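Local coordinates for nodulation protein S (Bradyrhizobium sp., PDB 3OFK), which probably transfers a methyl group from S-adenosyl-L-methionine to nitrogen during the synthesis of Nod factors, the lipochitooligosaccharide signals of nodulation, at residues V123-E128 with R161-V166; S154-T159 with G168-I173; D105-S110 with R134-N139. All blocks are in the same frame, centred on the assembly; numbering follows the deposited sequence.

In the fold
Along the chain, residues 105-110, after strand 99-103, meet helix 130-142 at contact 3, which closes the loop that runs out and back through strand 115-121. The chain leaves that strand by way of residues 123-128, passes through helix 130-142 and strand 148-155, and returns at 161-166 to close contact 1. Contact 2 closes a short helix-and-loop connection between residues 154-159 and 168-173. Contact 1 crosses both of the others, whereas contacts 3 and 2 follow in series. Leu127 packs on Leu107 and Ala136, Leu124 on Val172, and Val172 on Ile137. Together they tie the adenine end of the cofactor pocket to helices 157-162 and 169-179 of this Rossmann-like methyltransferase.

Contact 1: V123-E128 with R161-V166; sequences VLYYLE and RRWGHV. With SAH (S-adenosyl-L-homocysteine), chain E.
Tyr125 and His165 make the tight half of this contact. The ring carbon CD1 of Tyr125 comes within 3.4 Å of His165 CD2, and the two rings cross obliquely, their planes 31° apart. The hydroxyl of Tyr125, hydrogen-bonded to Glu122, places OH 3.6 Å from Trp163 CZ3. Tyr126 adds a third ring, its CD1 4.0 Å from His165 CE1. The ring's other ortho carbon, CD2, lies 3.7 Å from C8 of S-adenosyl-L-homocysteine, so one aromatic residue serves both the cluster and the cofactor pocket. The four aromatic residues Tyr125, Tyr126, Trp163 and His165 thus pack as a cluster between the 3-10 turn 124-126 and the end of helix 157-162. That helix ends in a Schellman motif, where Gly164 takes a positive phi; at these backbone angles a CB would be jammed against Trp163 O, which calls for glycine.

The other half is loose and bridged by water. No direct hydrogen bond joins the segments; instead one water donates to Tyr125 O and Leu127 O and accepts from Val166 N, at 2.9 Å from that nitrogen. A second water links Leu127 O to His165 ND1, 3.0 Å from the latter. At the exposed margin Val166 CG2 merely rests on Glu128 O, 3.4 Å away.

The cluster sits over the end of strand 148-155, with Tyr125 on Ser154 and Trp163 on Ala155; helix 13-21 touches Tyr126, and helix 130-142 receives Leu124 and Leu127.

Contact 2: S154-T159 with G168-I173; sequences SARDAT and GAETVI
Asp157 OD1 is gripped by two backbone N-H groups of the opposing helix start: Gly168 N at 2.8 Å, reaching it on the anti side of the carboxylate, and, more weakly, Thr171 N. Helices 157-162 and 169-179, with Arg156 and Gly168 at their N-cap positions, here exchange acidic side-chain acceptors at their N termini, beside the end of strand 148-155 in the Rossmann-like fold. The other oxygen, Asp157 OD2, receives the hydroxyl of Thr171, with OG1 2.7 Å away and above the carboxylate plane. Aspartate suits the site because both oxygens have donors, and the helix start would probably stabilise its charge.

Glu170 supplies the acceptor in the other direction. Its chain bends at chi2 (91°), and OE1 takes Asp157 N on the syn side at 2.9 Å in a nearly straight bond (170°). OE2 forms a salt bridge with Arg156 NH1, lying at the guanidinium edge, in its plane, through a weak hydrogen bond. The arginine charge probably eases the closeness of Asp157 OD1 and Glu170 OE1, 3.5 Å apart.

Gly168 has to be glycine, since a CB would clash with Ala155 O. The small Ala169 then fits close to the strand end, its CB 3.4 Å from Ser154 O. Ala155 O accepts both Ala169 N, at 3.0 Å, and Ser154 OG, which lies in the carbonyl plane on a lone pair.

Contact 3: D105-S110 with R134-N139; sequences DILQFS and RTAIDN. With SAH (S-adenosyl-L-homocysteine), chain E.
Asn139 holds the loop at 105-110 by a single nitrogen. Its ND2 donates to Ile106 O at 2.9 Å and to Phe109 O at 2.8 Å, and both oxygens lie near the amide plane. CG stands anti to the backbone N (chi1 -166°), on the side of the loop. An amide suits the place because one NH2 offers two hydrogens to two carbonyls of a turn. An alanine here would probably leave the carbonyls of Ile106 and Phe109 without this shared donor and free the turn to shift.

Leu107 supplies the apolar part: the Leu107 and Thr135 side chains cross at about a right angle, with Leu107 CD2 3.7 Å from Thr135 CG2. The same methyl meets Ala136, whose small CB also touches Ile106 CG2 at 4.1 Å and lets the backbones come close.

The loop in turn reads the adenine. Ile106 N donates to N1 of S-adenosyl-L-homocysteine at 3.0 Å, while Asp105 OD1 accepts from N6 and, in an Asx turn, from Leu107 N. The chemistry implies a second-shell role: by gripping Ile106 O, Asn139 probably helps position the peptide that recognises the adenine.

Contact 1: V123-E128 with R161-V166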
loop_
_atom_site.group_PDB
_atom_site.type_symbol
_atom_site.label_atom_id
_atom_site.label_comp_id
_atom_site.label_asym_id
_atom_site.label_seq_id
_atom_site.Cartn_x
_atom_site.Cartn_y
_atom_site.Cartn_z
ATOM N N VAL A 123 2.096 1.132 3.868
ATOM C CA VAL A 123 2.043 -0.104 4.661
ATOM C C VAL A 123 3.420 -0.630 5.107
ATOM O O VAL A 123 3.558 -1.061 6.254
ATOM C CB VAL A 123 1.284 -1.211 3.907
ATOM C CG1 VAL A 123 1.939 -1.476 2.559
ATOM C CG2 VAL A 123 1.287 -2.455 4.722
ATOM N N LEU A 124 4.434 -0.583 4.241
ATOM C CA LEU A 124 5.702 -1.284 4.549
ATOM C C LEU A 124 6.457 -0.707 5.750
ATOM O O LEU A 124 7.195 -1.438 6.412
ATOM C CB LEU A 124 6.621 -1.424 3.337
ATOM C CG LEU A 124 6.192 -2.250 2.120
ATOM C CD1 LEU A 124 7.285 -2.156 1.001
ATOM C CD2 LEU A 124 5.943 -3.703 2.479
ATOM N N TYR A 125 6.210 0.550 6.112
ATOM C CA TYR A 125 6.842 1.081 7.323
ATOM C C TYR A 125 6.292 0.530 8.647
ATOM O O TYR A 125 6.880 0.763 9.706
ATOM C CB TYR A 125 6.834 2.606 7.353
ATOM C CG TYR A 125 5.511 3.305 7.102
ATOM C CD1 TYR A 125 4.548 3.430 8.097
ATOM C CD2 TYR A 125 5.255 3.898 5.866
ATOM C CE1 TYR A 125 3.342 4.116 7.850
ATOM C CE2 TYR A 125 4.070 4.572 5.622
ATOM C CZ TYR A 125 3.130 4.676 6.606
ATOM O OH TYR A 125 1.981 5.371 6.319
ATOM N N TYR A 126 5.183 -0.206 8.619
ATOM C CA TYR A 126 4.726 -0.837 9.864
ATOM C C TYR A 126 5.590 -2.046 10.253
ATOM O O TYR A 126 5.499 -2.561 11.343
ATOM C CB TYR A 126 3.249 -1.241 9.764
ATOM C CG TYR A 126 2.332 -0.043 9.718
ATOM C CD1 TYR A 126 2.155 0.767 10.838
ATOM C CD2 TYR A 126 1.657 0.290 8.562
ATOM C CE1 TYR A 126 1.318 1.889 10.804
ATOM C CE2 TYR A 126 0.845 1.408 8.513
ATOM C CZ TYR A 126 0.679 2.193 9.633
ATOM O OH TYR A 126 -0.138 3.277 9.532
ATOM N N LEU A 127 6.431 -2.512 9.367
ATOM C CA LEU A 127 7.276 -3.653 9.710
ATOM C C LEU A 127 8.347 -3.195 10.719
ATOM O O LEU A 127 8.670 -2.011 10.800
ATOM C CB LEU A 127 7.894 -4.243 8.451
ATOM C CG LEU A 127 6.873 -4.891 7.515
ATOM C CD1 LEU A 127 7.525 -5.064 6.141
ATOM C CD2 LEU A 127 6.361 -6.219 8.082
ATOM N N GLU A 128 8.879 -4.134 11.497
ATOM C CA GLU A 128 9.777 -3.802 12.602
ATOM C C GLU A 128 11.203 -3.404 12.234
ATOM O O GLU A 128 11.831 -2.641 12.964
ATOM C CB GLU A 128 9.878 -4.984 13.573
ATOM C CG GLU A 128 8.570 -5.331 14.225
ATOM C CD GLU A 128 8.712 -6.547 15.112
ATOM O OE1 GLU A 128 8.536 -7.681 14.607
ATOM O OE2 GLU A 128 9.016 -6.357 16.311
ATOM N N ARG A 161 10.490 8.207 10.162
ATOM C CA ARG A 161 11.313 8.146 11.364
ATOM C C ARG A 161 10.720 8.994 12.492
ATOM O O ARG A 161 10.788 8.604 13.661
ATOM C CB ARG A 161 12.749 8.574 11.067
ATOM C CG ARG A 161 13.601 7.509 10.364
ATOM C CD ARG A 161 15.103 7.862 10.453
ATOM N NE ARG A 161 15.361 9.286 10.158
ATOM C CZ ARG A 161 15.565 9.808 8.941
ATOM N NH1 ARG A 161 15.567 9.039 7.852
ATOM N NH2 ARG A 161 15.776 11.116 8.812
ATOM N N ARG A 162 10.128 10.133 12.136
ATOM C CA ARG A 162 9.400 10.960 13.090
ATOM C C ARG A 162 8.189 10.198 13.626
ATOM O O ARG A 162 7.794 10.387 14.777
ATOM C CB ARG A 162 8.966 12.287 12.445
ATOM C CG ARG A 162 8.994 13.474 13.393
ATOM C CD ARG A 162 8.724 14.815 12.692
ATOM N NE ARG A 162 7.631 14.776 11.707
ATOM C CZ ARG A 162 7.787 14.742 10.378
ATOM N NH1 ARG A 162 8.999 14.739 9.821
ATOM N NH2 ARG A 162 6.716 14.705 9.589
ATOM N N TRP A 163 7.613 9.318 12.801
ATOM C CA TRP A 163 6.491 8.491 13.247
ATOM C C TRP A 163 6.903 7.271 14.083
ATOM O O TRP A 163 6.050 6.471 14.448
ATOM C CB TRP A 163 5.644 8.022 12.057
ATOM C CG TRP A 163 4.849 9.105 11.381
ATOM C CD1 TRP A 163 4.539 10.353 11.870
ATOM C CD2 TRP A 163 4.218 9.009 10.104
ATOM N NE1 TRP A 163 3.771 11.037 10.950
ATOM C CE2 TRP A 163 3.559 10.229 9.862
ATOM C CE3 TRP A 163 4.168 8.004 9.122
ATOM C CZ2 TRP A 163 2.859 10.480 8.685
ATOM C CZ3 TRP A 163 3.470 8.254 7.955
ATOM C CH2 TRP A 163 2.827 9.490 7.744
ATOM N N GLY A 164 8.193 7.127 14.375
ATOM C CA GLY A 164 8.700 5.985 15.132
ATOM C C GLY A 164 9.072 4.771 14.294
ATOM O O GLY A 164 9.469 3.743 14.842
ATOM N N HIS A 165 8.944 4.869 12.973
ATOM C CA HIS A 165 9.249 3.728 12.105
ATOM C C HIS A 165 10.685 3.778 11.622
ATOM O O HIS A 165 11.435 4.712 11.938
ATOM C CB HIS A 165 8.246 3.636 10.949
ATOM C CG HIS A 165 6.816 3.645 11.398
ATOM N ND1 HIS A 165 6.305 2.724 12.290
ATOM C CD2 HIS A 165 5.792 4.479 11.087
ATOM C CE1 HIS A 165 5.031 2.997 12.516
ATOM N NE2 HIS A 165 4.692 4.048 11.788
ATOM N N VAL A 166 11.106 2.746 10.898
ATOM C CA VAL A 166 12.527 2.615 10.544
ATOM C C VAL A 166 12.902 3.285 9.198
ATOM O O VAL A 166 13.964 3.927 9.084
ATOM C CB VAL A 166 12.997 1.117 10.556
ATOM C CG1 VAL A 166 14.470 1.033 10.171
ATOM C CG2 VAL A 166 12.791 0.487 11.931
HETATM N N SAH E . -2.924 1.065 0.940
HETATM C CA SAH E . -4.013 1.891 1.452
HETATM C CB SAH E . -4.123 1.722 2.965
HETATM C CG SAH E . -2.993 2.219 3.853
HETATM S SD SAH E . -3.343 2.163 5.645
HETATM C C SAH E . -3.889 3.379 1.090
HETATM O O SAH E . -2.834 3.846 0.655
HETATM O OXT SAH E . -4.849 4.136 1.229
HETATM C "C5'" SAH E . -2.299 0.707 5.987
HETATM C "C4'" SAH E . -2.940 -0.665 5.927
HETATM O "O4'" SAH E . -1.907 -1.648 5.969
HETATM C "C3'" SAH E . -3.893 -0.965 7.083
HETATM O "O3'" SAH E . -5.078 -1.598 6.583
HETATM C "C2'" SAH E . -3.070 -1.921 7.962
HETATM O "O2'" SAH E . -3.880 -2.804 8.700
HETATM C "C1'" SAH E . -2.267 -2.641 6.914
HETATM N N9 SAH E . -1.033 -3.342 7.337
HETATM C C8 SAH E . -0.095 -2.915 8.243
HETATM N N7 SAH E . 0.892 -3.836 8.290
HETATM C C5 SAH E . 0.611 -4.834 7.434
HETATM C C6 SAH E . 1.349 -5.970 7.102
HETATM N N6 SAH E . 2.505 -6.227 7.776
HETATM N N1 SAH E . 0.822 -6.831 6.172
HETATM C C2 SAH E . -0.386 -6.530 5.551
HETATM N N3 SAH E . -1.088 -5.374 5.875
HETATM C C4 SAH E . -0.585 -4.523 6.797
HETATM O O HOH W 1 9.577 0.490 9.831
HETATM O O HOH W 2 7.662 0.128 12.840
#

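Contact 2: S154-T159 with G168-I173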
loop_
_atom_site.group_PDB
_atom_site.type_symbol
_atom_site.label_atom_id
_atom_site.label_comp_id
_atom_site.label_asym_id
_atom_site.label_seq_id
_atom_site.Cartn_x
_atom_site.Cartn_y
_atom_site.Cartn_z
ATOM N N SER A 154 4.873 5.801 -0.347
ATOM C CA SER A 154 5.144 5.926 1.064
ATOM C C SER A 154 5.497 7.369 1.469
ATOM O O SER A 154 6.053 8.138 0.684
ATOM C CB SER A 154 6.270 4.972 1.447
ATOM O OG SER A 154 6.687 5.103 2.809
ATOM N N ALA A 155 5.097 7.731 2.681
ATOM C CA ALA A 155 5.666 8.843 3.388
ATOM C C ALA A 155 7.186 8.722 3.301
ATOM O O ALA A 155 7.708 7.626 3.211
ATOM C CB ALA A 155 5.210 8.816 4.809
ATOM N N ARG A 156 7.879 9.852 3.280
ATOM C CA ARG A 156 9.333 9.839 3.174
ATOM C C ARG A 156 10.005 9.280 4.421
ATOM O O ARG A 156 9.393 9.214 5.489
ATOM C CB ARG A 156 9.860 11.231 2.886
ATOM C CG ARG A 156 9.639 11.647 1.438
ATOM C CD ARG A 156 10.125 13.064 1.172
ATOM N NE ARG A 156 9.853 13.499 -0.201
ATOM C CZ ARG A 156 10.546 13.127 -1.284
ATOM N NH1 ARG A 156 11.581 12.298 -1.202
ATOM N NH2 ARG A 156 10.197 13.593 -2.472
ATOM N N ASP A 157 11.278 8.899 4.258
ATOM C CA ASP A 157 12.126 8.388 5.349
ATOM C C ASP A 157 12.038 9.222 6.644
ATOM O O ASP A 157 11.772 8.665 7.742
ATOM C CB ASP A 157 13.602 8.344 4.889
ATOM C CG ASP A 157 13.908 7.176 3.954
ATOM O OD1 ASP A 157 13.035 6.311 3.770
ATOM O OD2 ASP A 157 15.050 7.118 3.399
ATOM N N ALA A 158 12.288 10.533 6.506
ATOM C CA ALA A 158 12.295 11.470 7.625
ATOM C C ALA A 158 10.959 11.477 8.332
ATOM O O ALA A 158 10.900 11.478 9.557
ATOM C CB ALA A 158 12.600 12.870 7.135
ATOM N N THR A 159 9.885 11.524 7.556
ATOM C CA THR A 159 8.536 11.521 8.125
ATOM C C THR A 159 8.301 10.212 8.858
ATOM O O THR A 159 7.771 10.201 9.965
ATOM C CB THR A 159 7.442 11.662 7.050
ATOM O OG1 THR A 159 7.413 13.008 6.546
ATOM C CG2 THR A 159 6.060 11.303 7.648
ATOM N N GLY A 168 11.140 4.792 5.082
ATOM C CA GLY A 168 10.026 5.132 4.208
ATOM C C GLY A 168 10.400 5.063 2.731
ATOM O O GLY A 168 11.160 4.167 2.319
ATOM N N ALA A 169 9.885 6.021 1.949
ATOM C CA ALA A 169 9.906 5.956 0.484
ATOM C C ALA A 169 11.294 5.720 -0.102
ATOM O O ALA A 169 11.497 4.775 -0.883
ATOM C CB ALA A 169 9.271 7.231 -0.120
ATOM N N GLU A 170 12.249 6.554 0.295
ATOM C CA GLU A 170 13.525 6.608 -0.414
ATOM C C GLU A 170 14.282 5.306 -0.191
ATOM O O GLU A 170 14.835 4.727 -1.130
ATOM C CB GLU A 170 14.379 7.815 0.005
ATOM C CG GLU A 170 13.738 9.176 -0.247
ATOM C CD GLU A 170 12.932 9.681 0.949
ATOM O OE1 GLU A 170 12.214 8.860 1.553
ATOM O OE2 GLU A 170 13.029 10.886 1.286
ATOM N N THR A 171 14.239 4.831 1.049
ATOM C CA THR A 171 14.886 3.598 1.421
ATOM C C THR A 171 14.301 2.395 0.685
ATOM O O THR A 171 15.052 1.599 0.101
ATOM C CB THR A 171 14.900 3.439 2.970
ATOM O OG1 THR A 171 15.715 4.488 3.524
ATOM C CG2 THR A 171 15.491 2.130 3.356
ATOM N N VAL A 172 12.973 2.274 0.682
ATOM C CA VAL A 172 12.330 1.186 -0.040
ATOM C C VAL A 172 12.552 1.264 -1.558
ATOM O O VAL A 172 12.847 0.252 -2.192
ATOM C CB VAL A 172 10.842 1.099 0.285
ATOM C CG1 VAL A 172 10.163 0.075 -0.602
ATOM C CG2 VAL A 172 10.635 0.753 1.777
ATOM N N ILE A 173 12.430 2.454 -2.144
ATOM C CA ILE A 173 12.676 2.625 -3.579
ATOM C C ILE A 173 14.054 2.077 -3.930
ATOM O O ILE A 173 14.219 1.384 -4.944
ATOM C CB ILE A 173 12.503 4.110 -4.010
ATOM C CG1 ILE A 173 11.010 4.481 -4.058
ATOM C CG2 ILE A 173 13.115 4.361 -5.376
ATOM C CD1 ILE A 173 10.738 5.943 -4.200
HETATM O O HOH W 3 13.189 11.846 4.023
#

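Contact 3: D105-S110 with R134-N139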
loop_
_atom_site.group_PDB
_atom_site.type_symbol
_atom_site.label_atom_id
_atom_site.label_comp_id
_atom_site.label_asym_id
_atom_site.label_seq_id
_atom_site.Cartn_x
_atom_site.Cartn_y
_atom_site.Cartn_z
ATOM N N ASP A 105 -0.423 -11.136 7.218
ATOM C CA ASP A 105 0.696 -10.259 7.143
ATOM C C ASP A 105 1.378 -10.527 5.790
ATOM O O ASP A 105 1.439 -11.673 5.311
ATOM C CB ASP A 105 1.627 -10.598 8.308
ATOM C CG ASP A 105 2.711 -9.577 8.512
ATOM O OD1 ASP A 105 3.278 -9.070 7.518
ATOM O OD2 ASP A 105 2.982 -9.293 9.685
ATOM N N ILE A 106 1.884 -9.478 5.149
ATOM C CA ILE A 106 2.595 -9.670 3.870
ATOM C C ILE A 106 3.814 -10.612 4.061
ATOM O O ILE A 106 4.178 -11.363 3.147
ATOM C CB ILE A 106 2.969 -8.319 3.216
ATOM C CG1 ILE A 106 3.716 -8.538 1.881
ATOM C CG2 ILE A 106 3.760 -7.428 4.162
ATOM C CD1 ILE A 106 2.954 -9.384 0.873
ATOM N N LEU A 107 4.403 -10.591 5.262
ATOM C CA LEU A 107 5.500 -11.500 5.642
ATOM C C LEU A 107 5.116 -12.953 5.609
ATOM O O LEU A 107 5.983 -13.810 5.443
ATOM C CB LEU A 107 6.006 -11.192 7.060
ATOM C CG LEU A 107 6.917 -9.973 7.224
ATOM C CD1 LEU A 107 7.323 -9.883 8.681
ATOM C CD2 LEU A 107 8.148 -10.063 6.327
ATOM N N GLN A 108 3.838 -13.249 5.804
ATOM C CA GLN A 108 3.386 -14.630 5.876
ATOM C C GLN A 108 2.594 -15.077 4.673
ATOM O O GLN A 108 2.270 -16.249 4.564
ATOM C CB GLN A 108 2.572 -14.845 7.140
ATOM C CG GLN A 108 3.428 -15.207 8.358
ATOM C CD GLN A 108 2.746 -16.247 9.201
ATOM O OE1 GLN A 108 1.811 -15.933 9.945
ATOM N NE2 GLN A 108 3.184 -17.512 9.073
ATOM N N PHE A 109 2.281 -14.148 3.772
ATOM C CA PHE A 109 1.446 -14.447 2.620
ATOM C C PHE A 109 2.259 -15.241 1.622
ATOM O O PHE A 109 3.318 -14.795 1.164
ATOM C CB PHE A 109 0.948 -13.147 1.977
ATOM C CG PHE A 109 -0.061 -13.353 0.869
ATOM C CD1 PHE A 109 -1.200 -14.112 1.075
ATOM C CD2 PHE A 109 0.107 -12.751 -0.355
ATOM C CE1 PHE A 109 -2.149 -14.275 0.058
ATOM C CE2 PHE A 109 -0.836 -12.909 -1.366
ATOM C CZ PHE A 109 -1.954 -13.677 -1.162
ATOM N N SER A 110 1.785 -16.440 1.306
ATOM C CA SER A 110 2.389 -17.228 0.239
ATOM C C SER A 110 1.283 -17.720 -0.680
ATOM O O SER A 110 0.334 -18.394 -0.246
ATOM C CB SER A 110 3.192 -18.400 0.805
ATOM O OG SER A 110 2.364 -19.215 1.609
ATOM N N ARG A 134 12.923 -6.184 3.470
ATOM C CA ARG A 134 13.537 -6.963 2.400
ATOM C C ARG A 134 12.781 -8.268 2.163
ATOM O O ARG A 134 12.550 -8.647 1.018
ATOM C CB ARG A 134 14.990 -7.306 2.748
ATOM C CG ARG A 134 15.914 -6.109 2.775
ATOM C CD ARG A 134 17.374 -6.499 2.552
ATOM N NE ARG A 134 18.033 -5.482 1.724
ATOM C CZ ARG A 134 18.482 -4.306 2.175
ATOM N NH1 ARG A 134 19.046 -3.449 1.326
ATOM N NH2 ARG A 134 18.370 -3.977 3.468
ATOM N N THR A 135 12.456 -8.992 3.233
ATOM C CA THR A 135 11.720 -10.239 3.087
ATOM C C THR A 135 10.376 -9.973 2.376
ATOM O O THR A 135 10.027 -10.649 1.420
ATOM C CB THR A 135 11.441 -10.920 4.442
ATOM O OG1 THR A 135 12.661 -11.460 4.964
ATOM C CG2 THR A 135 10.445 -12.062 4.278
ATOM N N ALA A 136 9.630 -9.002 2.869
ATOM C CA ALA A 136 8.360 -8.616 2.242
ATOM C C ALA A 136 8.542 -8.164 0.784
ATOM O O ALA A 136 7.752 -8.483 -0.075
ATOM C CB ALA A 136 7.699 -7.499 3.033
ATOM N N ILE A 137 9.566 -7.376 0.521
ATOM C CA ILE A 137 9.849 -6.957 -0.832
ATOM C C ILE A 137 10.173 -8.161 -1.702
ATOM O O ILE A 137 9.659 -8.236 -2.801
ATOM C CB ILE A 137 10.952 -5.914 -0.881
ATOM C CG1 ILE A 137 10.433 -4.643 -0.295
ATOM C CG2 ILE A 137 11.401 -5.624 -2.313
ATOM C CD1 ILE A 137 11.476 -3.684 0.016
ATOM N N ASP A 138 10.960 -9.124 -1.210
ATOM C CA ASP A 138 11.317 -10.290 -2.043
ATOM C C ASP A 138 10.041 -11.036 -2.405
ATOM O O ASP A 138 9.899 -11.589 -3.511
ATOM C CB ASP A 138 12.301 -11.251 -1.328
ATOM C CG ASP A 138 13.678 -10.634 -1.068
ATOM O OD1 ASP A 138 13.990 -9.586 -1.654
ATOM O OD2 ASP A 138 14.454 -11.199 -0.257
ATOM N N ASN A 139 9.127 -11.093 -1.445
ATOM C CA ASN A 139 7.864 -11.810 -1.607
ATOM C C ASN A 139 7.026 -11.150 -2.698
ATOM O O ASN A 139 6.447 -11.826 -3.543
ATOM C CB ASN A 139 7.107 -11.830 -0.267
ATOM C CG ASN A 139 5.930 -12.839 -0.240
ATOM O OD1 ASN A 139 5.846 -13.777 -1.044
ATOM N ND2 ASN A 139 5.019 -12.637 0.711
HETATM N N SAH E . -2.924 1.065 0.940
HETATM C CA SAH E . -4.013 1.891 1.452
HETATM C CB SAH E . -4.123 1.722 2.965
HETATM C CG SAH E . -2.993 2.219 3.853
HETATM S SD SAH E . -3.343 2.163 5.645
HETATM C C SAH E . -3.889 3.379 1.090
HETATM O O SAH E . -2.834 3.846 0.655
HETATM O OXT SAH E . -4.849 4.136 1.229
HETATM C "C5'" SAH E . -2.299 0.707 5.987
HETATM C "C4'" SAH E . -2.940 -0.665 5.927
HETATM O "O4'" SAH E . -1.907 -1.648 5.969
HETATM C "C3'" SAH E . -3.893 -0.965 7.083
HETATM O "O3'" SAH E . -5.078 -1.598 6.583
HETATM C "C2'" SAH E . -3.070 -1.921 7.962
HETATM O "O2'" SAH E . -3.880 -2.804 8.700
HETATM C "C1'" SAH E . -2.267 -2.641 6.914
HETATM N N9 SAH E . -1.033 -3.342 7.337
HETATM C C8 SAH E . -0.095 -2.915 8.243
HETATM N N7 SAH E . 0.892 -3.836 8.290
HETATM C C5 SAH E . 0.611 -4.834 7.434
HETATM C C6 SAH E . 1.349 -5.970 7.102
HETATM N N6 SAH E . 2.505 -6.227 7.776
HETATM N N1 SAH E . 0.822 -6.831 6.172
HETATM C C2 SAH E . -0.386 -6.530 5.551
HETATM N N3 SAH E . -1.088 -5.374 5.875
HETATM C C4 SAH E . -0.585 -4.523 6.797
#